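Local coordinates for protein peptidase S15/CocE/NonD (Thaumarchaeota archaeon SCGC AB-539-E09, PDB 4PF1) that acts as an aminopeptidase, probably a serine peptidase of the alpha/beta-hydrolase fold related to the X-Pro dipeptidyl-peptidases of family S15, at residues W196-L208 / Q577-Q589. Numbering follows the deposited sequence.
Sequences WFHMGAFRQEASL and QSSWFPLYDRNPQ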
loop_
_atom_site.group_PDB
_atom_site.type_symbol
_atom_site.label_atom_id
_atom_site.label_comp_id
_atom_site.label_asym_id
_atom_site.label_seq_id
_atom_site.Cartn_x
_atom_site.Cartn_y
_atom_site.Cartn_z
ATOM N N TRP A 196 -20.421 0.431 -27.716
ATOM C CA TRP A 196 -20.038 1.477 -28.675
ATOM C C TRP A 196 -20.750 2.817 -28.449
ATOM O O TRP A 196 -20.102 3.858 -28.543
ATOM C CB TRP A 196 -20.229 0.989 -30.127
ATOM C CG TRP A 196 -19.947 -0.481 -30.323
ATOM C CD1 TRP A 196 -20.812 -1.424 -30.794
ATOM C CD2 TRP A 196 -18.739 -1.181 -29.973
ATOM N NE1 TRP A 196 -20.224 -2.668 -30.762
ATOM C CE2 TRP A 196 -18.951 -2.548 -30.258
ATOM C CE3 TRP A 196 -17.501 -0.785 -29.433
ATOM C CZ2 TRP A 196 -17.951 -3.511 -30.080
ATOM C CZ3 TRP A 196 -16.530 -1.750 -29.210
ATOM C CH2 TRP A 196 -16.759 -3.095 -29.531
ATOM N N PHE A 197 -22.064 2.797 -28.178
ATOM C CA PHE A 197 -22.853 4.008 -27.914
ATOM C C PHE A 197 -23.835 3.784 -26.762
ATOM O O PHE A 197 -24.268 2.654 -26.533
ATOM C CB PHE A 197 -23.670 4.448 -29.161
ATOM C CG PHE A 197 -22.953 4.670 -30.473
ATOM C CD1 PHE A 197 -22.614 3.594 -31.290
ATOM C CD2 PHE A 197 -22.782 5.952 -30.980
ATOM C CE1 PHE A 197 -22.011 3.800 -32.533
ATOM C CE2 PHE A 197 -22.174 6.158 -32.224
ATOM C CZ PHE A 197 -21.796 5.081 -32.994
ATOM N N HIS A 198 -24.232 4.880 -26.084
ATOM C CA HIS A 198 -25.296 4.898 -25.083
ATOM C C HIS A 198 -26.318 5.920 -25.534
ATOM O O HIS A 198 -26.056 7.124 -25.467
ATOM C CB HIS A 198 -24.766 5.207 -23.671
ATOM C CG HIS A 198 -24.170 4.026 -22.968
ATOM N ND1 HIS A 198 -24.272 3.882 -21.601
ATOM C CD2 HIS A 198 -23.447 2.996 -23.462
ATOM C CE1 HIS A 198 -23.613 2.774 -21.307
ATOM N NE2 HIS A 198 -23.094 2.211 -22.394
ATOM N N MET A 199 -27.438 5.434 -26.108
ATOM C CA MET A 199 -28.528 6.253 -26.662
ATOM C C MET A 199 -27.987 7.340 -27.646
ATOM O O MET A 199 -28.409 8.500 -27.602
ATOM C CB MET A 199 -29.392 6.867 -25.535
ATOM C CG MET A 199 -30.304 5.849 -24.864
ATOM S SD MET A 199 -31.163 6.475 -23.394
ATOM C CE MET A 199 -29.884 6.249 -22.139
ATOM N N GLY A 200 -27.050 6.933 -28.507
ATOM C CA GLY A 200 -26.466 7.801 -29.527
ATOM C C GLY A 200 -25.126 8.439 -29.211
ATOM O O GLY A 200 -24.430 8.887 -30.128
ATOM N N ALA A 201 -24.768 8.528 -27.918
ATOM C CA ALA A 201 -23.502 9.128 -27.494
ATOM C C ALA A 201 -22.364 8.123 -27.682
ATOM O O ALA A 201 -22.374 7.060 -27.066
ATOM C CB ALA A 201 -23.596 9.581 -26.048
ATOM N N PHE A 202 -21.408 8.446 -28.574
ATOM C CA PHE A 202 -20.299 7.563 -28.949
ATOM C C PHE A 202 -19.239 7.392 -27.852
ATOM O O PHE A 202 -18.671 8.377 -27.375
ATOM C CB PHE A 202 -19.632 8.059 -30.244
ATOM C CG PHE A 202 -18.544 7.156 -30.789
ATOM C CD1 PHE A 202 -18.770 5.792 -30.969
ATOM C CD2 PHE A 202 -17.310 7.674 -31.161
ATOM C CE1 PHE A 202 -17.769 4.962 -31.482
ATOM C CE2 PHE A 202 -16.316 6.843 -31.692
ATOM C CZ PHE A 202 -16.550 5.493 -31.842
ATOM N N ARG A 203 -18.926 6.119 -27.519
ATOM C CA ARG A 203 -17.885 5.746 -26.552
ATOM C C ARG A 203 -16.537 5.596 -27.285
ATOM O O ARG A 203 -16.057 4.480 -27.490
ATOM C CB ARG A 203 -18.266 4.449 -25.804
ATOM C CG ARG A 203 -19.206 4.684 -24.637
ATOM C CD ARG A 203 -20.080 3.479 -24.320
ATOM N NE ARG A 203 -19.352 2.439 -23.586
ATOM C CZ ARG A 203 -19.218 2.407 -22.263
ATOM N NH1 ARG A 203 -19.770 3.353 -21.510
ATOM N NH2 ARG A 203 -18.528 1.435 -21.684
ATOM N N GLN A 204 -15.947 6.737 -27.695
ATOM C CA GLN A 204 -14.683 6.807 -28.444
ATOM C C GLN A 204 -13.519 6.077 -27.745
ATOM O O GLN A 204 -12.732 5.421 -28.423
ATOM C CB GLN A 204 -14.296 8.269 -28.738
ATOM C CG GLN A 204 -14.358 9.200 -27.524
ATOM C CD GLN A 204 -13.856 10.602 -27.791
ATOM O OE1 GLN A 204 -13.566 10.992 -28.928
ATOM N NE2 GLN A 204 -13.744 11.399 -26.735
ATOM N N GLU A 205 -13.425 6.173 -26.402
ATOM C CA GLU A 205 -12.355 5.536 -25.624
ATOM C C GLU A 205 -12.475 4.009 -25.598
ATOM O O GLU A 205 -11.456 3.317 -25.591
ATOM C CB GLU A 205 -12.340 6.069 -24.192
ATOM C CG GLU A 205 -11.328 7.174 -23.972
ATOM C CD GLU A 205 -10.766 7.194 -22.566
ATOM O OE1 GLU A 205 -11.508 7.583 -21.636
ATOM O OE2 GLU A 205 -9.607 6.756 -22.384
ATOM N N ALA A 206 -13.706 3.488 -25.545
ATOM C CA ALA A 206 -13.947 2.049 -25.515
ATOM C C ALA A 206 -13.991 1.452 -26.923
ATOM O O ALA A 206 -13.803 0.244 -27.074
ATOM C CB ALA A 206 -15.252 1.756 -24.789
ATOM N N SER A 207 -14.232 2.286 -27.956
ATOM C CA SER A 207 -14.378 1.790 -29.320
ATOM C C SER A 207 -13.084 1.815 -30.141
ATOM O O SER A 207 -12.688 0.769 -30.654
ATOM C CB SER A 207 -15.467 2.562 -30.058
ATOM O OG SER A 207 -16.704 2.487 -29.367
ATOM N N LEU A 208 -12.461 3.003 -30.316
ATOM C CA LEU A 208 -11.282 3.190 -31.180
ATOM C C LEU A 208 -10.074 2.289 -30.802
ATOM O O LEU A 208 -9.625 1.548 -31.676
ATOM C CB LEU A 208 -10.850 4.668 -31.259
ATOM C CG LEU A 208 -11.875 5.662 -31.830
ATOM C CD1 LEU A 208 -11.312 7.066 -31.845
ATOM C CD2 LEU A 208 -12.305 5.273 -33.234
ATOM N N GLN A 577 -25.604 17.039 -16.238
ATOM C CA GLN A 577 -24.513 17.707 -16.949
ATOM C C GLN A 577 -24.647 17.471 -18.466
ATOM O O GLN A 577 -25.537 16.723 -18.884
ATOM C CB GLN A 577 -23.141 17.253 -16.413
ATOM C CG GLN A 577 -22.920 15.746 -16.419
ATOM C CD GLN A 577 -21.679 15.362 -15.661
ATOM O OE1 GLN A 577 -21.553 15.616 -14.462
ATOM N NE2 GLN A 577 -20.740 14.717 -16.337
ATOM N N SER A 578 -23.798 18.129 -19.287
ATOM C CA SER A 578 -23.908 18.048 -20.749
ATOM C C SER A 578 -22.681 17.420 -21.453
ATOM O O SER A 578 -22.599 17.451 -22.688
ATOM C CB SER A 578 -24.188 19.428 -21.332
ATOM O OG SER A 578 -25.523 19.829 -21.083
ATOM N N SER A 579 -21.760 16.826 -20.678
ATOM C CA SER A 579 -20.574 16.143 -21.199
ATOM C C SER A 579 -20.073 15.104 -20.195
ATOM O O SER A 579 -20.310 15.239 -18.994
ATOM C CB SER A 579 -19.468 17.138 -21.548
ATOM O OG SER A 579 -19.160 18.007 -20.474
ATOM N N TRP A 580 -19.425 14.046 -20.707
ATOM C CA TRP A 580 -18.889 12.900 -19.959
ATOM C C TRP A 580 -17.640 12.434 -20.711
ATOM O O TRP A 580 -17.650 11.402 -21.379
ATOM C CB TRP A 580 -19.967 11.795 -19.908
ATOM C CG TRP A 580 -20.332 11.276 -18.549
ATOM C CD1 TRP A 580 -19.808 11.653 -17.345
ATOM C CD2 TRP A 580 -21.292 10.250 -18.267
ATOM N NE1 TRP A 580 -20.392 10.930 -16.327
ATOM C CE2 TRP A 580 -21.300 10.054 -16.867
ATOM C CE3 TRP A 580 -22.156 9.477 -19.064
ATOM C CZ2 TRP A 580 -22.143 9.124 -16.248
ATOM C CZ3 TRP A 580 -22.988 8.554 -18.449
ATOM C CH2 TRP A 580 -22.972 8.378 -17.058
ATOM N N PHE A 581 -16.579 13.246 -20.634
ATOM C CA PHE A 581 -15.361 13.164 -21.440
ATOM C C PHE A 581 -14.142 12.564 -20.682
ATOM O O PHE A 581 -14.023 12.781 -19.480
ATOM C CB PHE A 581 -15.036 14.599 -21.907
ATOM C CG PHE A 581 -14.136 14.720 -23.105
ATOM C CD1 PHE A 581 -14.625 14.496 -24.386
ATOM C CD2 PHE A 581 -12.797 15.061 -22.955
ATOM C CE1 PHE A 581 -13.784 14.587 -25.499
ATOM C CE2 PHE A 581 -11.957 15.155 -24.069
ATOM C CZ PHE A 581 -12.459 14.923 -25.334
ATOM N N PRO A 582 -13.203 11.826 -21.348
ATOM C CA PRO A 582 -13.114 11.511 -22.789
ATOM C C PRO A 582 -13.836 10.232 -23.221
ATOM O O PRO A 582 -13.805 9.912 -24.409
ATOM C CB PRO A 582 -11.605 11.385 -23.007
ATOM C CG PRO A 582 -11.106 10.791 -21.721
ATOM C CD PRO A 582 -12.017 11.317 -20.624
ATOM N N LEU A 583 -14.467 9.496 -22.271
ATOM C CA LEU A 583 -15.206 8.258 -22.568
ATOM C C LEU A 583 -16.190 8.501 -23.713
ATOM O O LEU A 583 -16.160 7.777 -24.703
ATOM C CB LEU A 583 -15.932 7.729 -21.309
ATOM C CG LEU A 583 -16.786 6.440 -21.457
ATOM C CD1 LEU A 583 -15.999 5.295 -22.137
ATOM C CD2 LEU A 583 -17.306 5.982 -20.115
ATOM N N TYR A 584 -16.991 9.573 -23.612
ATOM C CA TYR A 584 -17.912 9.969 -24.673
ATOM C C TYR A 584 -17.355 11.170 -25.415
ATOM O O TYR A 584 -16.798 12.070 -24.782
ATOM C CB TYR A 584 -19.302 10.292 -24.102
ATOM C CG TYR A 584 -19.999 9.086 -23.521
ATOM C CD1 TYR A 584 -19.866 8.760 -22.174
ATOM C CD2 TYR A 584 -20.757 8.241 -24.326
ATOM C CE1 TYR A 584 -20.482 7.630 -21.641
ATOM C CE2 TYR A 584 -21.392 7.120 -23.800
ATOM C CZ TYR A 584 -21.238 6.808 -22.460
ATOM O OH TYR A 584 -21.852 5.699 -21.943
ATOM N N ASP A 585 -17.497 11.199 -26.755
ATOM C CA ASP A 585 -17.046 12.359 -27.524
ATOM C C ASP A 585 -17.977 13.549 -27.230
ATOM O O ASP A 585 -19.123 13.345 -26.819
ATOM C CB ASP A 585 -16.957 12.053 -29.036
ATOM C CG ASP A 585 -18.260 11.710 -29.739
ATOM O OD1 ASP A 585 -19.248 11.390 -29.044
ATOM O OD2 ASP A 585 -18.276 11.713 -30.983
ATOM N N ARG A 586 -17.462 14.775 -27.360
ATOM C CA ARG A 586 -18.243 15.976 -27.057
ATOM C C ARG A 586 -19.324 16.223 -28.072
ATOM O O ARG A 586 -19.092 16.087 -29.280
ATOM C CB ARG A 586 -17.350 17.225 -27.014
ATOM C CG ARG A 586 -16.222 17.179 -26.009
ATOM C CD ARG A 586 -15.206 18.267 -26.290
ATOM N NE ARG A 586 -14.661 18.192 -27.649
ATOM C CZ ARG A 586 -14.329 19.253 -28.380
ATOM N NH1 ARG A 586 -14.486 20.477 -27.896
ATOM N NH2 ARG A 586 -13.843 19.096 -29.601
ATOM N N ASN A 587 -20.487 16.667 -27.596
ATOM C CA ASN A 587 -21.530 17.134 -28.484
ATOM C C ASN A 587 -21.143 18.564 -28.885
ATOM O O ASN A 587 -20.803 19.362 -28.003
ATOM C CB ASN A 587 -22.904 17.081 -27.810
ATOM C CG ASN A 587 -24.050 17.273 -28.774
ATOM O OD1 ASN A 587 -24.203 18.327 -29.401
ATOM N ND2 ASN A 587 -24.883 16.256 -28.911
ATOM N N PRO A 588 -21.108 18.898 -30.199
ATOM C CA PRO A 588 -20.700 20.263 -30.598
ATOM C C PRO A 588 -21.627 21.356 -30.060
ATOM O O PRO A 588 -21.200 22.500 -29.908
ATOM C CB PRO A 588 -20.733 20.213 -32.132
ATOM C CG PRO A 588 -20.708 18.757 -32.478
ATOM C CD PRO A 588 -21.433 18.068 -31.375
ATOM N N GLN A 589 -22.888 20.987 -29.747
ATOM C CA GLN A 589 -23.954 21.855 -29.226
ATOM C C GLN A 589 -24.523 22.768 -30.343
ATOM O O GLN A 589 -25.356 23.636 -30.088
ATOM C CB GLN A 589 -23.538 22.620 -27.949
ATOM C CG GLN A 589 -23.174 21.642 -26.824
ATOM C CD GLN A 589 -22.895 22.232 -25.470
ATOM O OE1 GLN A 589 -22.968 21.531 -24.461
ATOM N NE2 GLN A 589 -22.490 23.494 -25.406
#
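A two-stranded beta hairpin, 197-198 with 201-202, closed by a type I' turn from H198 to A201, meets the loop after strand 571-577 and shows how one aromatic side chain can sit at the centre of a buried contact between two family regions. The hairpin and the helix that follows belong to the S15 peptidase family region, the loop to the C-terminal non-catalytic one. Y584 fills the join, its ring set edge-to-face against H198, with the planes at 69°. With CG anti to the carbonyl carbon (chi1 -66°), the ring runs alongside R203, and its CE2 lies 3.4 Å from R203 CG while CD2 touches A201 CB at 3.6 Å. The hydroxyl stands over one face of the imidazole, towards its rim, and accepts a hydrogen bond from R203 NH1, lying close to the guanidinium plane (NH1 to Y584 OH 3.2 Å). H198 ND1 is hydrogen-bonded to D531, and R203 NH2 to Q296 O, which tethers the imidazole and the guanidinium independently of the tyrosine. With an alanine in place of Y584, the space between H198 and R203 CG would probably be left as a gap and R203 NH1 would lose its hydroxyl acceptor. Beside the ring, D585 N donates to F202 O (3.1 Å), nearly in line with the carbonyl, while the D585 carboxylate forms a salt bridge with R534. L583 CD1 covers a face of the R203 guanidinium. At the start of helix 204-215, Q204 reaches past D585 CB, beyond CG fully extended, and its NE2 donates a hydrogen bond to P582 O at 2.8 Å, the carbonyl of the proline that follows the cis F581-P582 peptide bond.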